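Local structure of PDZ domain protein (Parabacteroides distasonis, 4L8N) at residues C429-K434 with V442-T447. The protein is of unknown function but carries PDZ domains and a DUF4136 domain, and binds magnesium. Numbering follows the deposited sequence.
Sequences CTFNIK and VIIRPT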
ATOM      1  N   CYS A 429     -37.334  15.071  35.071  1.00 73.90           N
ATOM      2  CA  CYS A 429     -37.332  16.513  34.803  1.00 73.07           C
ATOM      3  C   CYS A 429     -38.708  17.094  35.023  1.00 77.99           C
ATOM      4  O   CYS A 429     -39.711  16.467  34.686  1.00 77.66           O
ATOM      5  CB  CYS A 429     -36.828  16.797  33.389  1.00 72.60           C
ATOM      6  SG  CYS A 429     -35.331  15.868  32.928  1.00 75.07           S
ATOM      7  N   THR A 430     -38.752  18.297  35.600  1.00 75.80           N
ATOM      8  CA  THR A 430     -39.991  19.009  35.893  1.00 76.15           C
ATOM      9  C   THR A 430     -40.287  19.957  34.755  1.00 79.65           C
ATOM     10  O   THR A 430     -39.462  20.806  34.424  1.00 79.04           O
ATOM     11  CB  THR A 430     -39.885  19.736  37.250  1.00 80.35           C
ATOM     12  OG1 THR A 430     -39.733  18.767  38.291  1.00 77.67           O
ATOM     13  CG2 THR A 430     -41.086  20.608  37.545  1.00 77.18           C
ATOM     14  N   PHE A 431     -41.466  19.807  34.161  1.00 77.10           N
ATOM     15  CA  PHE A 431     -41.922  20.677  33.084  1.00 77.62           C
ATOM     16  C   PHE A 431     -43.142  21.477  33.562  1.00 84.29           C
ATOM     17  O   PHE A 431     -44.163  20.895  33.944  1.00 83.71           O
ATOM     18  CB  PHE A 431     -42.225  19.879  31.805  1.00 78.65           C
ATOM     19  CG  PHE A 431     -41.032  19.478  30.962  1.00 78.27           C
ATOM     20  CD1 PHE A 431     -40.294  18.334  31.266  1.00 79.29           C
ATOM     21  CD2 PHE A 431     -40.680  20.208  29.830  1.00 79.23           C
ATOM     22  CE1 PHE A 431     -39.225  17.935  30.456  1.00 78.46           C
ATOM     23  CE2 PHE A 431     -39.615  19.803  29.021  1.00 80.32           C
ATOM     24  CZ  PHE A 431     -38.898  18.671  29.339  1.00 76.98           C
ATOM     25  N   ASN A 432     -42.981  22.815  33.614  1.00 83.31           N
ATOM     26  CA  ASN A 432     -44.004  23.784  34.011  1.00 84.95           C
ATOM     27  C   ASN A 432     -44.598  24.374  32.759  1.00 90.96           C
ATOM     28  O   ASN A 432     -43.930  25.148  32.069  1.00 90.60           O
ATOM     29  CB  ASN A 432     -43.412  24.883  34.902  1.00 85.23           C
ATOM     30  CG  ASN A 432     -43.077  24.417  36.278  1.00109.47           C
ATOM     31  OD1 ASN A 432     -41.955  23.983  36.561  1.00107.09           O
ATOM     32  ND2 ASN A 432     -44.056  24.485  37.162  1.00100.93           N
ATOM     33  N   ILE A 433     -45.822  23.958  32.419  1.00 89.12           N
ATOM     34  CA  ILE A 433     -46.467  24.431  31.200  1.00 90.72           C
ATOM     35  C   ILE A 433     -47.688  25.329  31.527  1.00 98.18           C
ATOM     36  O   ILE A 433     -48.122  25.415  32.683  1.00 97.45           O
ATOM     37  CB  ILE A 433     -46.829  23.256  30.228  1.00 93.33           C
ATOM     38  CG1 ILE A 433     -47.923  22.325  30.799  1.00 93.67           C
ATOM     39  CG2 ILE A 433     -45.579  22.465  29.803  1.00 91.25           C
ATOM     40  CD1 ILE A 433     -49.035  22.047  29.874  1.00 93.38           C
ATOM     41  N   LYS A 434     -48.200  26.019  30.494  1.00 97.64           N
ATOM     42  CA  LYS A 434     -49.365  26.889  30.570  1.00100.04           C
ATOM     43  C   LYS A 434     -50.148  26.801  29.262  1.00107.14           C
ATOM     44  O   LYS A 434     -49.651  27.241  28.221  1.00107.08           O
ATOM     45  CB  LYS A 434     -48.951  28.341  30.873  1.00103.17           C
ATOM     46  N   VAL A 442     -45.760  18.973  35.311  1.00 86.63           N
ATOM     47  CA  VAL A 442     -45.714  17.535  35.105  1.00 84.75           C
ATOM     48  C   VAL A 442     -44.248  17.077  35.193  1.00 85.32           C
ATOM     49  O   VAL A 442     -43.340  17.807  34.791  1.00 84.12           O
ATOM     50  CB  VAL A 442     -46.451  17.087  33.804  1.00 89.54           C
ATOM     51  CG1 VAL A 442     -45.611  17.293  32.549  1.00 88.84           C
ATOM     52  CG2 VAL A 442     -46.936  15.642  33.905  1.00 89.34           C
ATOM     53  N   ILE A 443     -44.028  15.905  35.791  1.00 80.35           N
ATOM     54  CA  ILE A 443     -42.689  15.349  35.939  1.00 78.70           C
ATOM     55  C   ILE A 443     -42.513  14.327  34.841  1.00 80.49           C
ATOM     56  O   ILE A 443     -43.272  13.352  34.781  1.00 81.53           O
ATOM     57  CB  ILE A 443     -42.400  14.758  37.342  1.00 81.58           C
ATOM     58  CG1 ILE A 443     -42.981  15.591  38.511  1.00 83.56           C
ATOM     59  CG2 ILE A 443     -40.937  14.446  37.506  1.00 80.78           C
ATOM     60  CD1 ILE A 443     -42.672  17.119  38.577  1.00 98.28           C
ATOM     61  N   ILE A 444     -41.542  14.569  33.946  1.00 72.46           N
ATOM     62  CA  ILE A 444     -41.318  13.673  32.830  1.00 69.37           C
ATOM     63  C   ILE A 444     -40.057  12.892  33.079  1.00 69.72           C
ATOM     64  O   ILE A 444     -38.988  13.486  33.155  1.00 69.21           O
ATOM     65  CB  ILE A 444     -41.285  14.427  31.467  1.00 71.85           C
ATOM     66  CG1 ILE A 444     -42.609  15.196  31.215  1.00 73.00           C
ATOM     67  CG2 ILE A 444     -40.989  13.446  30.329  1.00 71.87           C
ATOM     68  CD1 ILE A 444     -42.702  16.016  29.899  1.00 76.56           C
ATOM     69  N   ARG A 445     -40.169  11.570  33.241  1.00 65.17           N
ATOM     70  CA  ARG A 445     -38.970  10.765  33.324  1.00 64.30           C
ATOM     71  C   ARG A 445     -38.623  10.409  31.889  1.00 72.45           C
ATOM     72  O   ARG A 445     -39.409   9.731  31.219  1.00 74.16           O
ATOM     73  CB  ARG A 445     -39.069   9.531  34.217  1.00 60.29           C
ATOM     74  CG  ARG A 445     -37.671   8.925  34.361  1.00 61.29           C
ATOM     75  CD  ARG A 445     -37.617   7.725  35.258  1.00 60.97           C
ATOM     76  NE  ARG A 445     -37.492   8.086  36.661  1.00 65.13           N
ATOM     77  CZ  ARG A 445     -36.347   8.221  37.309  1.00 63.16           C
ATOM     78  NH1 ARG A 445     -35.195   8.032  36.683  1.00 48.81           N
ATOM     79  NH2 ARG A 445     -36.343   8.535  38.591  1.00 52.12           N
ATOM     80  N   PRO A 446     -37.505  10.927  31.352  1.00 69.31           N
ATOM     81  CA  PRO A 446     -37.197  10.646  29.959  1.00 68.78           C
ATOM     82  C   PRO A 446     -36.658   9.248  29.778  1.00 73.43           C
ATOM     83  O   PRO A 446     -36.262   8.565  30.743  1.00 73.89           O
ATOM     84  CB  PRO A 446     -36.124  11.697  29.618  1.00 69.76           C
ATOM     85  CG  PRO A 446     -36.046  12.613  30.792  1.00 74.00           C
ATOM     86  CD  PRO A 446     -36.466  11.786  31.947  1.00 69.87           C
ATOM     87  N   THR A 447     -36.638   8.835  28.518  1.00 68.52           N
ATOM     88  CA  THR A 447     -36.028   7.587  28.100  1.00 66.44           C
ATOM     89  C   THR A 447     -34.714   7.994  27.498  1.00 66.51           C
ATOM     90  O   THR A 447     -34.568   9.118  27.018  1.00 65.62           O
ATOM     91  CB  THR A 447     -36.935   6.792  27.176  1.00 75.54           C
ATOM     92  OG1 THR A 447     -37.398   7.625  26.108  1.00 74.10           O
ATOM     93  CG2 THR A 447     -38.097   6.153  27.922  1.00 78.05           C
TER
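F431 and I444 meet diagonally across two antiparallel strands, their side chains crossing at about a right angle. Followed outward, CB of F431 lies 3.8 Å from V442 O, with V442 CG1 at 4.3 Å; CG and CE1 are both 4.0 Å from I444 CD1, and ring atom CD1 is closer to that methyl, at 3.6 Å. CG, anti to the carbonyl carbon (chi1 -79°), leaves on the face shared with C429, V442 and I444, and Y413 meets the ring edge-to-face. An alanine here would probably leave the I444 methyl without its aromatic partner and open a gap beside Y413. On the same face, C429 SG touches P446 CG at 4.0 Å. The opposite side carries T430 and I443, side by side, with OG1 of T430 3.4 Å from I443 CD1. Four backbone bonds fix the register: F431 and V442 exchange two nearly straight ones (both N-H...O angles 170°), C429 and I444 two more, I444 O receiving C429 N from 38° above its carbonyl plane. Strands 341-345 and 298-309 flank the pair. Alternation with the non-hydrogen-bonded T430-I443 pair marks an antiparallel sheet; the short link between consecutive strands 429-435 and 438-456 makes it a beta hairpin.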